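Local structure of 2-C-methyl-D-erythritol 2,4-cyclodiphosphate synthase (Thermus thermophilus, 1IV4) at residues Pro26-Ala31 / Leu100-Leu105; Ser95-Leu100 / Thr130-Glu135. The protein catalyses the conversion of 4-diphosphocytidyl-2-C-methyl-D-erythritol 2-phosphate to 2-C-methyl-D-erythritol 2,4-cyclodiphosphate with release of CMP, a step of isoprenoid precursor synthesis. The protein carries 3 engineered substitutions. All blocks are in the same frame, centred on the assembly; numbering follows the deposited sequence.

Contact 1: Pro26-Ala31 / Leu100-Leu105; sequences PSPVGA and LDRPKL. With C5P (cytidine-5'-monophosphate), chain J.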
loop_
_atom_site.group_PDB
_atom_site.type_symbol
_atom_site.label_atom_id
_atom_site.label_comp_id
_atom_site.label_asym_id
_atom_site.label_seq_id
_atom_site.Cartn_x
_atom_site.Cartn_y
_atom_site.Cartn_z
ATOM N N PRO A 26 -22.883 3.032 12.368
ATOM C CA PRO A 26 -23.091 3.705 13.664
ATOM C C PRO A 26 -21.748 3.971 14.319
ATOM O O PRO A 26 -20.939 3.048 14.439
ATOM C CB PRO A 26 -23.900 2.709 14.489
ATOM C CG PRO A 26 -24.604 1.876 13.459
ATOM C CD PRO A 26 -23.672 1.796 12.287
ATOM N N SER A 27 -21.509 5.212 14.696
ATOM C CA SER A 27 -20.197 5.678 15.120
ATOM C C SER A 27 -20.215 7.006 15.868
ATOM O O SER A 27 -21.007 7.897 15.552
ATOM C CB SER A 27 -19.363 5.884 13.839
ATOM O OG SER A 27 -18.089 6.426 14.081
ATOM N N PRO A 28 -19.318 7.177 16.817
ATOM C CA PRO A 28 -19.162 8.480 17.493
ATOM C C PRO A 28 -18.562 9.528 16.558
ATOM O O PRO A 28 -18.688 10.741 16.768
ATOM C CB PRO A 28 -18.223 8.123 18.651
ATOM C CG PRO A 28 -17.396 6.994 18.091
ATOM C CD PRO A 28 -18.381 6.154 17.317
ATOM N N VAL A 29 -17.907 9.098 15.474
ATOM C CA VAL A 29 -17.169 9.958 14.573
ATOM C C VAL A 29 -17.430 9.600 13.109
ATOM O O VAL A 29 -17.760 8.463 12.770
ATOM C CB VAL A 29 -15.647 9.892 14.811
ATOM C CG1 VAL A 29 -15.309 10.415 16.198
ATOM C CG2 VAL A 29 -15.112 8.473 14.636
ATOM N N GLY A 30 -17.281 10.593 12.244
ATOM C CA GLY A 30 -17.499 10.390 10.816
ATOM C C GLY A 30 -16.718 11.390 9.997
ATOM O O GLY A 30 -16.054 12.312 10.495
ATOM N N ALA A 31 -16.778 11.189 8.673
ATOM C CA ALA A 31 -15.880 11.979 7.845
ATOM C C ALA A 31 -16.290 13.452 7.870
ATOM O O ALA A 31 -17.482 13.750 7.766
ATOM C CB ALA A 31 -15.832 11.456 6.418
ATOM N N LEU A 100 -8.605 2.507 11.037
ATOM C CA LEU A 100 -9.326 3.445 11.882
ATOM C C LEU A 100 -9.437 2.858 13.292
ATOM O O LEU A 100 -9.551 1.643 13.481
ATOM C CB LEU A 100 -10.690 3.785 11.299
ATOM C CG LEU A 100 -11.755 2.706 11.447
ATOM C CD1 LEU A 100 -13.130 3.250 11.077
ATOM C CD2 LEU A 100 -11.380 1.506 10.597
ATOM N N ASP A 101 -9.376 3.751 14.270
ATOM C CA ASP A 101 -9.280 3.321 15.655
ATOM C C ASP A 101 -10.638 2.882 16.189
ATOM O O ASP A 101 -10.681 1.865 16.875
ATOM C CB ASP A 101 -8.747 4.435 16.557
ATOM C CG ASP A 101 -7.314 4.806 16.257
ATOM O OD1 ASP A 101 -6.723 4.289 15.295
ATOM O OD2 ASP A 101 -6.764 5.640 17.005
ATOM N N ARG A 102 -11.646 3.674 15.877
ATOM C CA ARG A 102 -13.040 3.425 16.236
ATOM C C ARG A 102 -13.954 3.933 15.141
ATOM O O ARG A 102 -13.578 4.838 14.363
ATOM C CB ARG A 102 -13.353 4.114 17.573
ATOM C CG ARG A 102 -13.002 5.586 17.535
ATOM C CD ARG A 102 -13.095 6.305 18.883
ATOM N NE ARG A 102 -13.338 7.729 18.652
ATOM C CZ ARG A 102 -14.092 8.575 19.329
ATOM N NH1 ARG A 102 -14.783 8.222 20.410
ATOM N NH2 ARG A 102 -14.154 9.834 18.903
ATOM N N PRO A 103 -15.159 3.400 14.978
ATOM C CA PRO A 103 -15.685 2.286 15.763
ATOM C C PRO A 103 -15.103 0.940 15.346
ATOM O O PRO A 103 -14.444 0.839 14.310
ATOM C CB PRO A 103 -17.180 2.290 15.387
ATOM C CG PRO A 103 -17.185 2.790 13.978
ATOM C CD PRO A 103 -16.143 3.866 13.961
ATOM N N LYS A 104 -15.332 -0.104 16.137
ATOM C CA LYS A 104 -14.991 -1.451 15.707
ATOM C C LYS A 104 -15.823 -1.826 14.473
ATOM O O LYS A 104 -17.052 -1.643 14.482
ATOM C CB LYS A 104 -15.233 -2.484 16.806
ATOM C CG LYS A 104 -15.158 -1.949 18.225
ATOM C CD LYS A 104 -13.742 -1.660 18.678
ATOM C CE LYS A 104 -12.830 -2.878 18.556
ATOM N NZ LYS A 104 -12.852 -3.709 19.792
ATOM N N LEU A 105 -15.164 -2.350 13.434
ATOM C CA LEU A 105 -15.899 -2.693 12.219
ATOM C C LEU A 105 -16.248 -4.170 12.192
ATOM O O LEU A 105 -17.088 -4.577 11.399
ATOM C CB LEU A 105 -15.130 -2.335 10.948
ATOM C CG LEU A 105 -14.867 -0.836 10.737
ATOM C CD1 LEU A 105 -14.075 -0.620 9.459
ATOM C CD2 LEU A 105 -16.171 -0.052 10.703
HETATM O O3P C5P J . -4.906 -2.618 14.825
HETATM P P C5P J . -5.101 -3.921 15.686
HETATM O O1P C5P J . -5.186 -3.649 17.101
HETATM O O2P C5P J . -4.116 -5.108 15.288
HETATM O "O5'" C5P J . -6.474 -4.611 15.213
HETATM C "C5'" C5P J . -6.948 -5.790 15.803
HETATM C "C4'" C5P J . -8.193 -6.165 15.142
HETATM O "O4'" C5P J . -9.416 -5.423 15.321
HETATM C "C3'" C5P J . -8.151 -6.520 13.636
HETATM O "O3'" C5P J . -7.320 -7.556 13.059
HETATM C "C2'" C5P J . -9.569 -6.314 13.151
HETATM O "O2'" C5P J . -10.099 -7.583 13.441
HETATM C "C1'" C5P J . -10.325 -5.754 14.291
HETATM N N1 C5P J . -10.656 -4.262 14.034
HETATM C C2 C5P J . -12.040 -3.864 13.921
HETATM N N3 C5P J . -12.430 -2.582 13.703
HETATM C C4 C5P J . -11.467 -1.536 13.592
HETATM C C5 C5P J . -10.065 -1.841 13.687
HETATM C C6 C5P J . -9.727 -3.166 13.919
HETATM O O2 C5P J . -12.916 -4.739 14.013
HETATM N N4 C5P J . -11.853 -0.263 13.403
#
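Ser27 and Pro103 mark the closest pass of the two backbones, CA to CA 5.7 Å, where the chain entering strand 29-31 runs beside the cytidine-binding loop without a single hydrogen bond between them. Pro103 follows a cis peptide bond and turns its ring onto the 26-31 segment. Ser27 OG lies against Pro103 CD at 3.2 Å, and Pro26 O reaches Pro103 CG at 3.8 Å, so the apolar ring meets an oxygen of each residue, with Ser27 CB packed beside them. Leu18 and Ile25, from the small two-stranded sheet, pack against the same proline.

Arg102 makes the other half of the contact. Its CG sits between the backbone N and the carbonyl carbon (chi1 54°), and from there the chain runs extended to NE, carrying the guanidinium over to Pro28 and Val29. Pro28 CG rests 3.7 Å above one face of that group, displaced toward its rim on the NH1 side. Val29 CG1 comes up obliquely near NH2, so close that the exact placement is doubtful. Beyond the two segments NH2 has a salt bridge to Glu14 of strand 3-14, which ties the loop's arginine to the main sheet.

On its other side the 100-105 loop makes its hydrogen bonds to the base of the bound CMP through backbone atoms, with Leu100 CD2 packed beside N4. This amino group donates to Leu100 O at 3.0 Å, nearly straight at 166°, and in a more bent bond to Pro103 O, also at 3.0 Å. Leu105 N in turn donates to the ring nitrogen N3 at 2.8 Å and 172°. Two acceptors facing N4 and a donor facing N3 match cytosine; uracil would present the reverse polarity, which is consistent with selectivity for the cytidyl end of the substrate.

Contact 2: Ser95-Leu100 / Thr130-Glu135; sequences SLVLTL and TFKTSE. With MG (magnesium ion), chain I; C5P (cytidine-5'-monophosphate), chain J.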
loop_
_atom_site.group_PDB
_atom_site.type_symbol
_atom_site.label_atom_id
_atom_site.label_comp_id
_atom_site.label_asym_id
_atom_site.label_seq_id
_atom_site.Cartn_x
_atom_site.Cartn_y
_atom_site.Cartn_z
ATOM N N SER A 95 -8.938 -6.206 -3.011
ATOM C CA SER A 95 -8.388 -6.440 -1.686
ATOM C C SER A 95 -8.052 -5.104 -1.051
ATOM O O SER A 95 -7.247 -4.362 -1.600
ATOM C CB SER A 95 -7.145 -7.325 -1.795
ATOM O OG SER A 95 -6.628 -7.678 -0.500
ATOM N N LEU A 96 -8.637 -4.790 0.109
ATOM C CA LEU A 96 -8.320 -3.457 0.650
ATOM C C LEU A 96 -8.222 -3.505 2.176
ATOM O O LEU A 96 -8.770 -4.436 2.757
ATOM C CB LEU A 96 -9.389 -2.458 0.243
ATOM C CG LEU A 96 -10.756 -2.700 0.874
ATOM C CD1 LEU A 96 -11.616 -1.436 0.764
ATOM C CD2 LEU A 96 -11.486 -3.869 0.265
ATOM N N VAL A 97 -7.569 -2.507 2.743
ATOM C CA VAL A 97 -7.384 -2.424 4.188
ATOM C C VAL A 97 -7.979 -1.115 4.686
ATOM O O VAL A 97 -7.656 -0.069 4.131
ATOM C CB VAL A 97 -5.901 -2.485 4.557
ATOM C CG1 VAL A 97 -5.731 -2.426 6.067
ATOM C CG2 VAL A 97 -5.290 -3.779 4.017
ATOM N N LEU A 98 -8.817 -1.165 5.716
ATOM C CA LEU A 98 -9.309 0.041 6.356
ATOM C C LEU A 98 -8.637 0.216 7.705
ATOM O O LEU A 98 -8.613 -0.730 8.506
ATOM C CB LEU A 98 -10.831 0.020 6.573
ATOM C CG LEU A 98 -11.675 -0.321 5.356
ATOM C CD1 LEU A 98 -13.155 -0.357 5.696
ATOM C CD2 LEU A 98 -11.434 0.696 4.263
ATOM N N THR A 99 -8.123 1.436 7.848
ATOM C CA THR A 99 -7.412 1.792 9.077
ATOM C C THR A 99 -8.199 2.865 9.830
ATOM O O THR A 99 -8.438 3.943 9.297
ATOM C CB THR A 99 -5.991 2.315 8.824
ATOM O OG1 THR A 99 -5.265 1.309 8.113
ATOM C CG2 THR A 99 -5.284 2.587 10.148
ATOM N N LEU A 100 -8.605 2.507 11.037
ATOM C CA LEU A 100 -9.326 3.445 11.882
ATOM C C LEU A 100 -9.437 2.858 13.292
ATOM O O LEU A 100 -9.551 1.643 13.481
ATOM C CB LEU A 100 -10.690 3.785 11.299
ATOM C CG LEU A 100 -11.755 2.706 11.447
ATOM C CD1 LEU A 100 -13.130 3.250 11.077
ATOM C CD2 LEU A 100 -11.380 1.506 10.597
ATOM N N THR A 130 -9.965 -6.140 5.098
ATOM C CA THR A 130 -9.383 -6.329 6.434
ATOM C C THR A 130 -9.415 -4.994 7.181
ATOM O O THR A 130 -9.398 -3.942 6.568
ATOM C CB THR A 130 -7.943 -6.849 6.445
ATOM O OG1 THR A 130 -7.115 -5.942 5.705
ATOM C CG2 THR A 130 -7.869 -8.202 5.745
ATOM N N PHE A 131 -9.468 -5.072 8.504
ATOM C CA PHE A 131 -9.518 -3.848 9.318
ATOM C C PHE A 131 -8.338 -3.775 10.273
ATOM O O PHE A 131 -7.883 -4.797 10.820
ATOM C CB PHE A 131 -10.781 -3.811 10.184
ATOM C CG PHE A 131 -12.060 -4.233 9.491
ATOM C CD1 PHE A 131 -12.458 -3.661 8.298
ATOM C CD2 PHE A 131 -12.867 -5.221 10.044
ATOM C CE1 PHE A 131 -13.630 -4.048 7.676
ATOM C CE2 PHE A 131 -14.036 -5.598 9.437
ATOM C CZ PHE A 131 -14.448 -5.017 8.249
ATOM N N LYS A 132 -7.862 -2.558 10.538
ATOM C CA LYS A 132 -6.827 -2.412 11.559
ATOM C C LYS A 132 -7.015 -1.067 12.263
ATOM O O LYS A 132 -7.617 -0.185 11.651
ATOM C CB LYS A 132 -5.422 -2.428 10.985
ATOM C CG LYS A 132 -5.096 -3.366 9.856
ATOM C CD LYS A 132 -4.439 -4.639 10.358
ATOM C CE LYS A 132 -3.556 -4.420 11.572
ATOM N NZ LYS A 132 -3.374 -5.673 12.374
ATOM N N THR A 133 -6.493 -0.911 13.474
ATOM C CA THR A 133 -6.383 0.408 14.082
ATOM C C THR A 133 -5.094 1.063 13.602
ATOM O O THR A 133 -4.270 0.402 12.978
ATOM C CB THR A 133 -6.355 0.363 15.628
ATOM O OG1 THR A 133 -5.092 -0.176 16.070
ATOM C CG2 THR A 133 -7.447 -0.549 16.154
ATOM N N SER A 134 -4.933 2.349 13.910
ATOM C CA SER A 134 -3.702 3.052 13.585
ATOM C C SER A 134 -2.680 2.916 14.712
ATOM O O SER A 134 -1.569 3.413 14.580
ATOM C CB SER A 134 -3.969 4.536 13.321
ATOM O OG SER A 134 -4.186 5.267 14.520
ATOM N N GLU A 135 -3.063 2.250 15.793
ATOM C CA GLU A 135 -2.122 2.069 16.913
ATOM C C GLU A 135 -1.663 3.436 17.396
ATOM O O GLU A 135 -0.522 3.711 17.768
ATOM C CB GLU A 135 -0.921 1.191 16.557
ATOM C CG GLU A 135 -1.264 -0.266 16.316
ATOM C CD GLU A 135 -1.775 -1.055 17.494
ATOM O OE1 GLU A 135 -2.345 -2.154 17.284
ATOM O OE2 GLU A 135 -1.635 -0.603 18.654
HETATM MG MG MG I . -2.396 -4.963 14.050
HETATM O O3P C5P J . -4.906 -2.618 14.825
HETATM P P C5P J . -5.101 -3.921 15.686
HETATM O O1P C5P J . -5.186 -3.649 17.101
HETATM O O2P C5P J . -4.116 -5.108 15.288
HETATM O "O5'" C5P J . -6.474 -4.611 15.213
HETATM C "C5'" C5P J . -6.948 -5.790 15.803
HETATM C "C4'" C5P J . -8.193 -6.165 15.142
HETATM O "O4'" C5P J . -9.416 -5.423 15.321
HETATM C "C3'" C5P J . -8.151 -6.520 13.636
HETATM O "O3'" C5P J . -7.320 -7.556 13.059
HETATM C "C2'" C5P J . -9.569 -6.314 13.151
HETATM O "O2'" C5P J . -10.099 -7.583 13.441
HETATM C "C1'" C5P J . -10.325 -5.754 14.291
HETATM N N1 C5P J . -10.656 -4.262 14.034
HETATM C C2 C5P J . -12.040 -3.864 13.921
HETATM N N3 C5P J . -12.430 -2.582 13.703
HETATM C C4 C5P J . -11.467 -1.536 13.592
HETATM C C5 C5P J . -10.065 -1.841 13.687
HETATM C C6 C5P J . -9.727 -3.166 13.919
HETATM O O2 C5P J . -12.916 -4.739 14.013
HETATM N N4 C5P J . -11.853 -0.263 13.403
HETATM O O HOH W 1 -7.067 -6.620 2.900
HETATM O O HOH W 2 -1.142 -4.075 15.408
HETATM O O HOH W 3 -2.591 -2.795 13.628
HETATM O O HOH W 4 -1.664 -6.484 14.674
#
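A parallel strand pair of a beta-alpha-beta unit, strands 91-99 and 127-132 joined through helix 109-120, carries the phosphate end of the CMP site just past its C-terminal edge. The segment axes come within 4.8 Å at 24°, and Leu98 lies centrally in the bonding: Leu98 N donates to Thr130 O, Leu98 O accepts from Lys132 N. Bonds from Thr130 N to Leu96 O and from Leu100 N to Lys132 O extend the pairing at either end.

On one face Val97 CG2 touches Thr130 OG1 at 3.3 Å, and a water joins that hydroxyl to Leu96 O. On the other, Leu98 CD1 meets the edge of the Phe131 ring at CE1, 4.2 Å away, while Phe131 CB touches the cytosine near N1 and C6. Thr99 CG2 packs on Ser134 CB, in the turn after strand 127-132, at 3.9 Å.

Thr133 grips the phosphate twice, through N and OG1, each 2.7 Å from O3P. With OG1 between its backbone N and carbonyl carbon (chi1 71°), the hydroxyl also accepts from Glu135 N, closing an ST turn. Lys132 NZ, an unusual magnesium ligand, is modelled 2.1 Å from the ion, which also binds O2P of the CMP, three waters and Asp8 of the second subunit. Such a nucleotide pocket, built at strand ends and completed by a neighbouring chain, is characteristic of the trimeric IspF fold.

The two contacts, with centres about 12 Å apart, share Leu100, whose N pairs with Lys132 O and whose O accepts from the cytosine N4. Contact 1 makes most of the hydrogen bonds to the base, while contact 2 adds the phosphate and magnesium and, through Phe131, also touches the base. They are also stitched directly: Asp101 OD1 lies 2.8 Å from Ser134 OG, a probable hydrogen bond between the two ligand-binding loops. Leu105 CD1 packs on Phe131 CD1 at 3.6 Å and on Leu98 CD1 at 3.9 Å, seating the base-reading loop on the parallel strand pair. Asp56 of the second subunit bonds the CMP as well, so the pocket is completed by a neighbouring subunit.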